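Local structure of putative adhesin (Bacteroides fragilis NCTC 9343, 3PET) at residues Ile199-Lys202 / Ile207-Leu210; Asp50-Leu55 / Lys79-Thr84. The protein is a putative lipoprotein that probably acts as an adhesin in cell attachment, though its ligand is not known. All blocks are in the same frame, centred on the assembly; numbering follows the deposited sequence.

Contact 1: Ile199-Lys202 / Ile207-Leu210; sequences IKYK and IKSL
The one flat group here, the phenol ring of Tyr201, meets the segment Ile207-Leu210 through its hydroxyl end. The Lys208 chain crosses the tyrosine side chain at about a right angle, its methylene CD lying oblique to the ring and 3.4 Å from Tyr201 OH. From there the lysine bends at its last torsion, and NZ comes within 3.3 Å of Tyr201 OH in a weak hydrogen bond, the sole one between the two segments. Methylene and amine of the same lysine thus both lie against the phenol oxygen. Leu210 CD1 lies at the edge of contact range, 4.4 Å from Tyr201 OH. The tyrosine side chain spans much of the 10.8 Å that separates its CA from Lys208 CA. The two strands are therefore not paired with each other: they are two walls of a beta-helix coil, bridged by side chains that bury a modest 110 Å². Because the buried tyrosine ends at a surface lysine, the weak bond lies on the solvent-facing side of the contact. Strand 199-202 lies between strands 181-185 and 218-220, where Cys183 and Ile218 touch the tyrosine; strand 207-212 pairs with strand 188-193, whose Ile189 packs on both Tyr201 and Lys208, while Leu210 rests on Ala191 and Ile218.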
loop_
_atom_site.group_PDB
_atom_site.type_symbol
_atom_site.label_atom_id
_atom_site.label_comp_id
_atom_site.label_asym_id
_atom_site.label_seq_id
_atom_site.Cartn_x
_atom_site.Cartn_y
_atom_site.Cartn_z
ATOM N N ILE A 199 3.669 -7.791 -13.557
ATOM C CA ILE A 199 5.113 -7.576 -13.768
ATOM C C ILE A 199 5.340 -7.398 -15.274
ATOM O O ILE A 199 4.974 -8.263 -16.071
ATOM C CB ILE A 199 6.007 -8.694 -13.153
ATOM C CG1 ILE A 199 5.794 -8.777 -11.610
ATOM C CG2 ILE A 199 7.485 -8.475 -13.522
ATOM C CD1 ILE A 199 6.372 -9.992 -10.909
ATOM N N LYS A 200 5.881 -6.238 -15.651
ATOM C CA LYS A 200 6.181 -5.900 -17.037
ATOM C C LYS A 200 7.685 -5.765 -17.183
ATOM O O LYS A 200 8.299 -5.050 -16.407
ATOM C CB LYS A 200 5.463 -4.606 -17.468
ATOM C CG LYS A 200 3.961 -4.783 -17.723
ATOM C CD LYS A 200 3.204 -3.458 -17.686
ATOM C CE LYS A 200 2.995 -2.920 -16.281
ATOM N NZ LYS A 200 2.200 -1.662 -16.280
ATOM N N TYR A 201 8.284 -6.473 -18.139
ATOM C CA TYR A 201 9.731 -6.355 -18.284
ATOM C C TYR A 201 10.135 -6.038 -19.718
ATOM O O TYR A 201 9.630 -6.652 -20.672
ATOM C CB TYR A 201 10.444 -7.640 -17.798
ATOM C CG TYR A 201 10.119 -8.888 -18.601
ATOM C CD1 TYR A 201 9.014 -9.672 -18.289
ATOM C CD2 TYR A 201 10.952 -9.315 -19.633
ATOM C CE1 TYR A 201 8.711 -10.818 -19.030
ATOM C CE2 TYR A 201 10.670 -10.470 -20.364
ATOM C CZ TYR A 201 9.552 -11.216 -20.059
ATOM O OH TYR A 201 9.262 -12.328 -20.812
ATOM N N LYS A 202 11.070 -5.102 -19.859
ATOM C CA LYS A 202 11.705 -4.773 -21.121
ATOM C C LYS A 202 12.868 -5.743 -21.301
ATOM O O LYS A 202 13.309 -6.364 -20.315
ATOM C CB LYS A 202 12.236 -3.311 -21.106
ATOM C CG LYS A 202 11.167 -2.218 -21.062
ATOM C CD LYS A 202 11.841 -0.856 -21.137
ATOM C CE LYS A 202 10.912 0.294 -20.851
ATOM N NZ LYS A 202 11.650 1.589 -20.753
ATOM N N ILE A 207 17.217 -16.364 -20.330
ATOM C CA ILE A 207 16.586 -17.254 -19.366
ATOM C C ILE A 207 15.457 -16.542 -18.674
ATOM O O ILE A 207 15.637 -15.441 -18.167
ATOM C CB ILE A 207 17.591 -17.802 -18.308
ATOM C CG1 ILE A 207 18.913 -18.304 -18.938
ATOM C CG2 ILE A 207 16.929 -18.880 -17.388
ATOM C CD1 ILE A 207 18.902 -19.763 -19.547
ATOM N N LYS A 208 14.301 -17.174 -18.613
ATOM C CA LYS A 208 13.213 -16.588 -17.859
ATOM C C LYS A 208 12.468 -17.660 -17.077
ATOM O O LYS A 208 12.281 -18.773 -17.572
ATOM C CB LYS A 208 12.262 -15.740 -18.726
ATOM C CG LYS A 208 11.531 -16.419 -19.853
ATOM C CD LYS A 208 10.730 -15.382 -20.602
ATOM C CE LYS A 208 10.350 -15.793 -21.989
ATOM N NZ LYS A 208 10.373 -14.615 -22.884
ATOM N N SER A 209 12.078 -17.322 -15.848
ATOM C CA SER A 209 11.301 -18.194 -14.966
ATOM C C SER A 209 10.124 -17.370 -14.482
ATOM O O SER A 209 10.319 -16.369 -13.795
ATOM C CB SER A 209 12.157 -18.710 -13.814
ATOM O OG SER A 209 11.435 -19.739 -13.158
ATOM N N LEU A 210 8.925 -17.706 -14.964
ATOM C CA LEU A 210 7.730 -16.936 -14.686
ATOM C C LEU A 210 6.676 -17.763 -13.939
ATOM O O LEU A 210 6.411 -18.920 -14.283
ATOM C CB LEU A 210 7.142 -16.366 -15.989
ATOM C CG LEU A 210 8.129 -15.763 -17.007
ATOM C CD1 LEU A 210 7.423 -15.450 -18.350
ATOM C CD2 LEU A 210 8.876 -14.558 -16.441
#

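Contact 2: Asp50-Leu55 / Lys79-Thr84; sequences DNIVAL and KKMKIT
Two successive bends in Met81, chi2 -57° and chi3 -62°, fold its side chain back so that the selenium and the methyl lie against Ile52 and Val53. Met81 is a selenomethionine, and SE is the atom that carries most of the contact. In Ile52 the torsion chi1 of -51° sets CG2 anti to the backbone N, which presents this short branch to the selenium, with Ile52 CG2 3.5 Å from Met81 SE, while the longer branch leads away. Met81 CG also lies 3.9 Å from Ile52 CG2. Farther along, the methyl CE reaches the backbone of the helical turn, 4.1 Å from Val53 CA, and Val53 CG2 stands at the same distance from Met81 SE. All of this is apolar, and all three residues are buried. The helix 50-53 is a single short turn, tied internally by Ala54 N to Asp50 O at 3.1 Å, and it lies near the N-terminal end of the right-handed beta-helix, following strand 43-47. Met81 comes just before strand 82-87, which pairs antiparallel with strand 43-47 and parallel with strand 31-36. Ile46 of strand 43-47 touches both Met81 and Val53, and Val75 packs on Ile52. An acetate ion, probably from the crystallisation liquor, lies about 4 Å from the Met81 side chain.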
loop_
_atom_site.group_PDB
_atom_site.type_symbol
_atom_site.label_atom_id
_atom_site.label_comp_id
_atom_site.label_asym_id
_atom_site.label_seq_id
_atom_site.Cartn_x
_atom_site.Cartn_y
_atom_site.Cartn_z
ATOM N N ASP A 50 12.053 26.433 13.162
ATOM C CA ASP A 50 13.025 26.042 14.191
ATOM C C ASP A 50 12.472 25.115 15.274
ATOM O O ASP A 50 13.209 24.237 15.702
ATOM C CB ASP A 50 13.731 27.258 14.842
ATOM C CG ASP A 50 12.855 28.317 15.484
ATOM O OD1 ASP A 50 11.617 28.172 15.440
ATOM O OD2 ASP A 50 13.415 29.302 16.024
ATOM N N ASN A 51 11.202 25.268 15.688
ATOM C CA ASN A 51 10.629 24.413 16.738
ATOM C C ASN A 51 10.212 23.022 16.198
ATOM O O ASN A 51 9.946 22.109 16.991
ATOM C CB ASN A 51 9.440 25.112 17.426
ATOM C CG ASN A 51 8.306 25.479 16.505
ATOM O OD1 ASN A 51 8.454 25.561 15.277
ATOM N ND2 ASN A 51 7.148 25.738 17.089
ATOM N N ILE A 52 10.153 22.868 14.862
ATOM C CA ILE A 52 9.822 21.587 14.227
ATOM C C ILE A 52 11.149 20.846 13.954
ATOM O O ILE A 52 11.264 19.653 14.243
ATOM C CB ILE A 52 8.940 21.775 12.962
ATOM C CG1 ILE A 52 7.689 22.672 13.236
ATOM C CG2 ILE A 52 8.569 20.439 12.326
ATOM C CD1 ILE A 52 6.769 22.281 14.459
ATOM N N VAL A 53 12.174 21.590 13.495
ATOM C CA VAL A 53 13.530 21.051 13.270
ATOM C C VAL A 53 14.051 20.456 14.585
ATOM O O VAL A 53 14.641 19.373 14.580
ATOM C CB VAL A 53 14.479 22.150 12.713
ATOM C CG1 VAL A 53 15.943 21.702 12.740
ATOM C CG2 VAL A 53 14.067 22.564 11.299
ATOM N N ALA A 54 13.770 21.146 15.711
ATOM C CA ALA A 54 14.194 20.758 17.058
ATOM C C ALA A 54 13.621 19.403 17.495
ATOM O O ALA A 54 14.182 18.795 18.405
ATOM C CB ALA A 54 13.807 21.839 18.066
ATOM N N LEU A 55 12.538 18.914 16.838
ATOM C CA LEU A 55 11.901 17.631 17.171
ATOM C C LEU A 55 12.669 16.416 16.603
ATOM O O LEU A 55 12.376 15.283 16.974
ATOM C CB LEU A 55 10.451 17.580 16.661
ATOM C CG LEU A 55 9.463 18.631 17.183
ATOM C CD1 LEU A 55 8.112 18.422 16.557
ATOM C CD2 LEU A 55 9.322 18.587 18.708
ATOM N N LYS A 79 4.842 21.400 7.338
ATOM C CA LYS A 79 5.116 22.137 6.093
ATOM C C LYS A 79 6.499 22.811 6.122
ATOM O O LYS A 79 6.874 23.400 7.148
ATOM C CB LYS A 79 4.035 23.212 5.834
ATOM C CG LYS A 79 2.686 22.641 5.414
ATOM C CD LYS A 79 1.796 23.685 4.742
ATOM C CE LYS A 79 0.731 24.226 5.667
ATOM N NZ LYS A 79 1.242 25.344 6.498
ATOM N N LYS A 80 7.226 22.752 4.981
ATOM C CA LYS A 80 8.552 23.368 4.750
ATOM C C LYS A 80 9.731 22.479 5.193
ATOM O O LYS A 80 10.870 22.816 4.857
ATOM C CB LYS A 80 8.679 24.775 5.390
ATOM C CG LYS A 80 7.791 25.828 4.716
ATOM C CD LYS A 80 7.542 27.028 5.618
ATOM C CE LYS A 80 6.470 27.955 5.085
ATOM N NZ LYS A 80 6.964 28.835 3.989
HETATM N N MSE A 81 9.467 21.329 5.876
HETATM C CA MSE A 81 10.521 20.411 6.360
HETATM C C MSE A 81 11.318 19.795 5.198
HETATM O O MSE A 81 10.730 19.153 4.326
HETATM C CB MSE A 81 9.931 19.289 7.235
HETATM C CG MSE A 81 9.422 19.772 8.591
HETATM SE SE MSE A 81 10.790 20.695 9.676
HETATM C CE MSE A 81 12.005 19.266 9.870
ATOM N N LYS A 82 12.638 20.023 5.160
ATOM C CA LYS A 82 13.496 19.443 4.116
ATOM C C LYS A 82 14.764 18.913 4.769
ATOM O O LYS A 82 15.451 19.654 5.493
ATOM C CB LYS A 82 13.822 20.448 2.998
ATOM C CG LYS A 82 14.432 19.772 1.783
ATOM C CD LYS A 82 15.293 20.686 0.929
ATOM C CE LYS A 82 14.484 21.532 -0.017
ATOM N NZ LYS A 82 15.341 22.338 -0.926
ATOM N N ILE A 83 15.048 17.630 4.542
ATOM C CA ILE A 83 16.232 16.974 5.088
ATOM C C ILE A 83 17.216 16.753 3.938
ATOM O O ILE A 83 16.890 16.066 2.983
ATOM C CB ILE A 83 15.845 15.653 5.827
ATOM C CG1 ILE A 83 14.871 15.943 7.004
ATOM C CG2 ILE A 83 17.107 14.893 6.303
ATOM C CD1 ILE A 83 13.992 14.720 7.478
ATOM N N THR A 84 18.412 17.343 4.028
ATOM C CA THR A 84 19.439 17.256 3.004
ATOM C C THR A 84 20.588 16.445 3.581
ATOM O O THR A 84 21.162 16.803 4.617
ATOM C CB THR A 84 19.813 18.669 2.537
ATOM O OG1 THR A 84 18.671 19.197 1.867
ATOM C CG2 THR A 84 20.994 18.684 1.571
#

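Contacts 1 and 2 lie on opposite sides of the chain's centre, toward the two ends of the elongated beta-helix: their own centres are 43 Å apart and their nearest atoms about 28 Å, so neither touches the other. They follow in series along the chain, the pair 50-55 / 79-84 being complete long before strand 199-202 begins. Between the two ends run the parallel strands of the stacked coils, from 92-95 to 188-193. Contact 2, at the residue just before strand 82-87, is buried, whereas contact 1 is only partly so. The acetate near contact 2 is not in itself evidence of a functional site.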